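Local coordinates for nucleotidyl transferase AbiEii/AbiGii toxin family protein (Mycobacterium tuberculosis, PDB 6Y56) that probably acts as a nucleotidyltransferase toxin of a toxin-antitoxin system, in a group linked to growth arrest through inactivation of tRNA acceptor stems, at residues 43-47 and 78-82; 67-73 and 123-129. Residue numbers count along the deposited sequence, not the author numbering.

How the interactions relate
Interactions 1 and 2 lie about 12 Å apart between centres and meet at one end of the mixed sheet. Their segments alternate along the chain: 43-47 leads into edge strand 47-49, 67-73 carries the neighbouring strand 68-72, helix 76-86 just after it contains 78-82, and 123-129 supplies the next strand of the sheet. Val47 O lies 2.8 Å from Ser72 N, a probable backbone hydrogen bond joining the two contacts, while Val79 and Val82 of the helix pack on the Phe128 ring. Interaction 2 pairs the second and third strands, counted from edge strand 47-49, and carries acidic residues consistent with the nucleotidyltransferase active-site pattern; interaction 1 packs against the sheet's apolar face where these strands finish.

Interaction 1. Residues 43-47 and 78-82; sequences DNRLV and VVLEV
Arg45 and Val78 bury the largest areas here, and their CA atoms, 7.3 Å apart, mark the closest backbone approach of the irregular 43-47 segment to helical 78-82. Arg45 (phi/psi -133/-63) and the extended Leu46 (-158/114), both facing Gly42, form the doubled side of a classic beta bulge. The Arg45 side chain leaves sideways and is extended through chi3 (ttt), with chi4 -76° turning the guanidinium so that it lies over Val78: CZ to CG2 of Val78 is 3.8 Å. Its NH2 makes a salt bridge of 3.2 Å to Glu81 OE1 near the guanidinium plane, while its NH1 is hydrogen-bonded to the carbonyl of Gln40. Val78, with chi1 t, also sets CG1 3.7 Å from Arg45 O. The contact joins the loop between helix 19-38 and edge strand 47-49 to helix 76-86, which follows the next strand of the same sheet. One helical turn, closed by Val82 N to Val78 O at 3.0 Å, places Val78, Glu81 and Val82 on the side facing the loop. Leu46 (chi1 t, chi2 p) points toward the helix, its CD2 4.0 Å from Val82 CG2 and its CB 4.4 Å from Val78 CG1.

Interaction 2. Residues 67-73 and 123-129; sequences TDLDFSA and VASVEFA
Phe71 and Phe128, both with chi1 m, pack side by side on the apolar face of the sheet, ring centroids 5.6 Å apart and planes at 22°, so they barely overlap; CD2 of Phe71 is 3.8 Å from CE2 of Phe128. Val126 CG1 meets the Phe71 edge at CE2 (4.0 Å), and Leu69 CB reaches Val126 CG2 at 4.3 Å. Helix 19-38 packs on Leu69 and Phe71, helix 76-86 on Phe128. Strands 68-72 and 125-129 run parallel, axes 4.6 Å apart at 12°, pairing Asp68-Ser125 through Ser72-Ala129. Backbone hydrogen bonds alternate in direction between the strands: Leu69 N to Ser125 O 2.8 Å, Glu127 N to Leu69 O 2.8 Å, Phe71 N to Glu127 O 2.9 Å, Ala129 N to Phe71 O 2.8 Å, Ala73 N to Ala129 O 2.9 Å. At the opposite face, a water bridges Asp70 OD1 (2.8 Å) and Ser125 OG (3.0 Å). There Asp68 OD2 and Asp70 OD2 stand 3.2 Å apart, and Asp70 OD1 lies 3.8 Å from Glu127 OE2. Asp68-Leu69-Asp70 matches the paired-acid motif of nucleotidyltransferases, and Glu127, on the neighbouring strand, is a plausible third acid; such crowding of carboxylates is consistent with a site for divalent metal ions.

Interaction 1. Residues 43-47 and 78-82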
loop_
_atom_site.group_PDB
_atom_site.type_symbol
_atom_site.label_atom_id
_atom_site.label_comp_id
_atom_site.label_asym_id
_atom_site.label_seq_id
_atom_site.Cartn_x
_atom_site.Cartn_y
_atom_site.Cartn_z
ATOM N N ASP A 43 10.981 -3.859 12.081
ATOM C CA ASP A 43 9.862 -3.536 12.955
ATOM C C ASP A 43 10.165 -2.285 13.772
ATOM O O ASP A 43 11.264 -2.122 14.315
ATOM C CB ASP A 43 9.604 -4.710 13.910
ATOM C CG ASP A 43 9.039 -5.927 13.205
ATOM O OD1 ASP A 43 8.232 -5.757 12.272
ATOM O OD2 ASP A 43 9.401 -7.060 13.587
ATOM N N ASN A 44 9.183 -1.393 13.848
ATOM C CA ASN A 44 9.281 -0.144 14.601
ATOM C C ASN A 44 10.369 0.778 14.076
ATOM O O ASN A 44 10.808 1.682 14.783
ATOM C CB ASN A 44 9.437 -0.389 16.105
ATOM C CG ASN A 44 8.323 -1.230 16.658
ATOM O OD1 ASN A 44 7.155 -0.849 16.591
ATOM N ND2 ASN A 44 8.666 -2.394 17.183
ATOM N N ARG A 45 10.816 0.571 12.844
ATOM C CA ARG A 45 11.787 1.464 12.231
ATOM C C ARG A 45 11.369 1.840 10.813
ATOM O O ARG A 45 11.124 3.016 10.522
ATOM C CB ARG A 45 13.192 0.855 12.244
ATOM C CG ARG A 45 14.227 1.870 11.807
ATOM C CD ARG A 45 15.654 1.364 11.841
ATOM N NE ARG A 45 16.601 2.484 11.890
ATOM C CZ ARG A 45 16.921 3.265 10.857
ATOM N NH1 ARG A 45 16.388 3.076 9.654
ATOM N NH2 ARG A 45 17.790 4.252 11.032
ATOM N N LEU A 46 11.286 0.854 9.923
ATOM C CA LEU A 46 10.914 1.119 8.534
ATOM C C LEU A 46 10.374 -0.181 7.952
ATOM O O LEU A 46 11.121 -1.160 7.823
ATOM C CB LEU A 46 12.126 1.606 7.753
ATOM C CG LEU A 46 11.850 2.049 6.323
ATOM C CD1 LEU A 46 10.957 3.294 6.272
ATOM C CD2 LEU A 46 13.170 2.290 5.599
ATOM N N VAL A 47 9.086 -0.205 7.627
ATOM C CA VAL A 47 8.435 -1.388 7.072
ATOM C C VAL A 47 7.728 -0.973 5.787
ATOM O O VAL A 47 7.020 0.037 5.766
ATOM C CB VAL A 47 7.441 -2.013 8.075
ATOM C CG1 VAL A 47 6.723 -3.192 7.449
ATOM C CG2 VAL A 47 8.183 -2.477 9.319
ATOM N N VAL A 78 14.131 8.920 10.777
ATOM C CA VAL A 78 14.235 7.863 9.776
ATOM C C VAL A 78 13.622 8.320 8.458
ATOM O O VAL A 78 14.174 8.080 7.381
ATOM C CB VAL A 78 13.581 6.572 10.301
ATOM C CG1 VAL A 78 13.404 5.564 9.175
ATOM C CG2 VAL A 78 14.411 5.994 11.433
ATOM N N VAL A 79 12.476 9.002 8.529
ATOM C CA VAL A 79 11.852 9.559 7.333
ATOM C C VAL A 79 12.824 10.473 6.610
ATOM O O VAL A 79 13.011 10.377 5.394
ATOM C CB VAL A 79 10.553 10.294 7.707
ATOM C CG1 VAL A 79 9.954 10.983 6.491
ATOM C CG2 VAL A 79 9.551 9.326 8.333
ATOM N N LEU A 80 13.471 11.372 7.355
ATOM C CA LEU A 80 14.385 12.306 6.710
ATOM C C LEU A 80 15.572 11.579 6.089
ATOM O O LEU A 80 15.996 11.916 4.979
ATOM C CB LEU A 80 14.855 13.363 7.708
ATOM C CG LEU A 80 15.744 14.462 7.106
ATOM C CD1 LEU A 80 14.981 15.274 6.076
ATOM C CD2 LEU A 80 16.282 15.367 8.200
ATOM N N GLU A 81 16.111 10.573 6.780
ATOM C CA GLU A 81 17.217 9.796 6.226
ATOM C C GLU A 81 16.833 9.189 4.879
ATOM O O GLU A 81 17.578 9.299 3.896
ATOM C CB GLU A 81 17.623 8.718 7.232
ATOM C CG GLU A 81 18.686 7.744 6.745
ATOM C CD GLU A 81 18.857 6.558 7.684
ATOM O OE1 GLU A 81 18.077 6.434 8.651
ATOM O OE2 GLU A 81 19.773 5.744 7.454
ATOM N N VAL A 82 15.643 8.583 4.808
ATOM C CA VAL A 82 15.175 7.978 3.563
ATOM C C VAL A 82 14.997 9.028 2.483
ATOM O O VAL A 82 15.428 8.837 1.342
ATOM C CB VAL A 82 13.874 7.197 3.805
ATOM C CG1 VAL A 82 13.299 6.709 2.473
ATOM C CG2 VAL A 82 14.139 6.041 4.741
#

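Interaction 2. Residues 67-73 and 123-129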
loop_
_atom_site.group_PDB
_atom_site.type_symbol
_atom_site.label_atom_id
_atom_site.label_comp_id
_atom_site.label_asym_id
_atom_site.label_seq_id
_atom_site.Cartn_x
_atom_site.Cartn_y
_atom_site.Cartn_z
ATOM N N THR A 67 1.503 2.883 -7.980
ATOM C CA THR A 67 2.339 4.052 -8.240
ATOM C C THR A 67 2.871 4.709 -6.981
ATOM O O THR A 67 3.639 5.677 -7.083
ATOM C CB THR A 67 1.552 5.114 -9.009
ATOM O OG1 THR A 67 0.505 5.622 -8.168
ATOM C CG2 THR A 67 0.960 4.533 -10.284
ATOM N N ASP A 68 2.452 4.259 -5.814
ATOM C CA ASP A 68 2.917 4.867 -4.586
ATOM C C ASP A 68 3.896 3.945 -3.878
ATOM O O ASP A 68 3.973 2.744 -4.140
ATOM C CB ASP A 68 1.761 5.301 -3.670
ATOM C CG ASP A 68 0.713 4.213 -3.439
ATOM O OD1 ASP A 68 0.722 3.156 -4.116
ATOM O OD2 ASP A 68 -0.154 4.438 -2.557
ATOM N N LEU A 69 4.713 4.533 -3.037
ATOM C CA LEU A 69 5.539 3.779 -2.117
ATOM C C LEU A 69 5.132 4.214 -0.723
ATOM O O LEU A 69 5.181 5.406 -0.410
ATOM C CB LEU A 69 7.016 4.064 -2.370
ATOM C CG LEU A 69 7.569 3.434 -3.655
ATOM C CD1 LEU A 69 8.993 3.890 -3.893
ATOM C CD2 LEU A 69 7.512 1.907 -3.607
ATOM N N ASP A 70 4.672 3.269 0.085
ATOM C CA ASP A 70 4.193 3.556 1.426
ATOM C C ASP A 70 5.056 2.796 2.413
ATOM O O ASP A 70 5.353 1.615 2.207
ATOM C CB ASP A 70 2.761 3.064 1.607
ATOM C CG ASP A 70 1.762 3.819 0.752
ATOM O OD1 ASP A 70 1.863 5.059 0.666
ATOM O OD2 ASP A 70 0.852 3.172 0.185
ATOM N N PHE A 71 5.447 3.469 3.487
ATOM C CA PHE A 71 6.229 2.860 4.541
ATOM C C PHE A 71 5.618 3.224 5.877
ATOM O O PHE A 71 5.012 4.291 6.035
ATOM C CB PHE A 71 7.681 3.350 4.544
ATOM C CG PHE A 71 8.398 3.113 3.260
ATOM C CD1 PHE A 71 9.030 1.905 3.022
ATOM C CD2 PHE A 71 8.442 4.093 2.279
ATOM C CE1 PHE A 71 9.696 1.668 1.824
ATOM C CE2 PHE A 71 9.105 3.865 1.079
ATOM C CZ PHE A 71 9.724 2.653 0.843
ATOM N N SER A 72 5.794 2.333 6.848
ATOM C CA SER A 72 5.583 2.688 8.241
ATOM C C SER A 72 6.933 3.119 8.790
ATOM O O SER A 72 7.912 2.364 8.699
ATOM C CB SER A 72 5.046 1.504 9.035
ATOM O OG SER A 72 5.033 1.812 10.420
ATOM N N ALA A 73 6.995 4.334 9.326
ATOM C CA ALA A 73 8.241 4.880 9.865
ATOM C C ALA A 73 7.886 5.819 10.995
ATOM O O ALA A 73 7.698 7.024 10.792
ATOM C CB ALA A 73 9.037 5.620 8.788
ATOM N N VAL A 123 1.660 10.010 -12.093
ATOM C CA VAL A 123 1.745 10.508 -10.726
ATOM C C VAL A 123 2.264 9.404 -9.818
ATOM O O VAL A 123 1.720 8.289 -9.793
ATOM C CB VAL A 123 0.365 10.997 -10.263
ATOM C CG1 VAL A 123 0.268 10.997 -8.738
ATOM C CG2 VAL A 123 0.060 12.365 -10.857
ATOM N N ALA A 124 3.321 9.712 -9.062
ATOM C CA ALA A 124 3.919 8.767 -8.135
ATOM C C ALA A 124 4.248 9.489 -6.842
ATOM O O ALA A 124 4.550 10.682 -6.833
ATOM C CB ALA A 124 5.186 8.141 -8.721
ATOM N N SER A 125 4.208 8.753 -5.745
ATOM C CA SER A 125 4.371 9.369 -4.443
ATOM C C SER A 125 5.106 8.432 -3.501
ATOM O O SER A 125 5.246 7.233 -3.755
ATOM C CB SER A 125 3.022 9.744 -3.842
ATOM O OG SER A 125 2.175 8.610 -3.818
ATOM N N VAL A 126 5.580 9.009 -2.402
ATOM C CA VAL A 126 6.141 8.268 -1.282
ATOM C C VAL A 126 5.498 8.829 -0.025
ATOM O O VAL A 126 5.425 10.052 0.143
ATOM C CB VAL A 126 7.670 8.422 -1.215
ATOM C CG1 VAL A 126 8.248 7.525 -0.139
ATOM C CG2 VAL A 126 8.308 8.124 -2.565
ATOM N N GLU A 127 5.021 7.948 0.851
ATOM C CA GLU A 127 4.362 8.387 2.073
ATOM C C GLU A 127 4.863 7.560 3.242
ATOM O O GLU A 127 5.116 6.358 3.099
ATOM C CB GLU A 127 2.844 8.240 1.974
ATOM C CG GLU A 127 2.087 8.965 3.064
ATOM C CD GLU A 127 0.591 8.777 2.950
ATOM O OE1 GLU A 127 -0.130 9.204 3.875
ATOM O OE2 GLU A 127 0.140 8.202 1.935
ATOM N N PHE A 128 4.973 8.199 4.406
ATOM C CA PHE A 128 5.528 7.583 5.606
ATOM C C PHE A 128 4.522 7.729 6.732
ATOM O O PHE A 128 4.313 8.840 7.237
ATOM C CB PHE A 128 6.819 8.275 6.008
ATOM C CG PHE A 128 7.902 8.178 4.993
ATOM C CD1 PHE A 128 8.008 9.117 3.985
ATOM C CD2 PHE A 128 8.840 7.168 5.065
ATOM C CE1 PHE A 128 9.011 9.055 3.048
ATOM C CE2 PHE A 128 9.858 7.098 4.132
ATOM C CZ PHE A 128 9.937 8.040 3.120
ATOM N N ALA A 129 3.921 6.616 7.140
ATOM C CA ALA A 129 2.960 6.631 8.230
ATOM C C ALA A 129 3.681 6.732 9.566
ATOM O O ALA A 129 4.746 6.135 9.763
ATOM C CB ALA A 129 2.139 5.340 8.212
HETATM O O HOH W 1 6.156 5.468 -6.338
HETATM O O HOH W 2 0.972 7.917 -6.421
HETATM O O HOH W 3 2.294 7.169 -1.146
#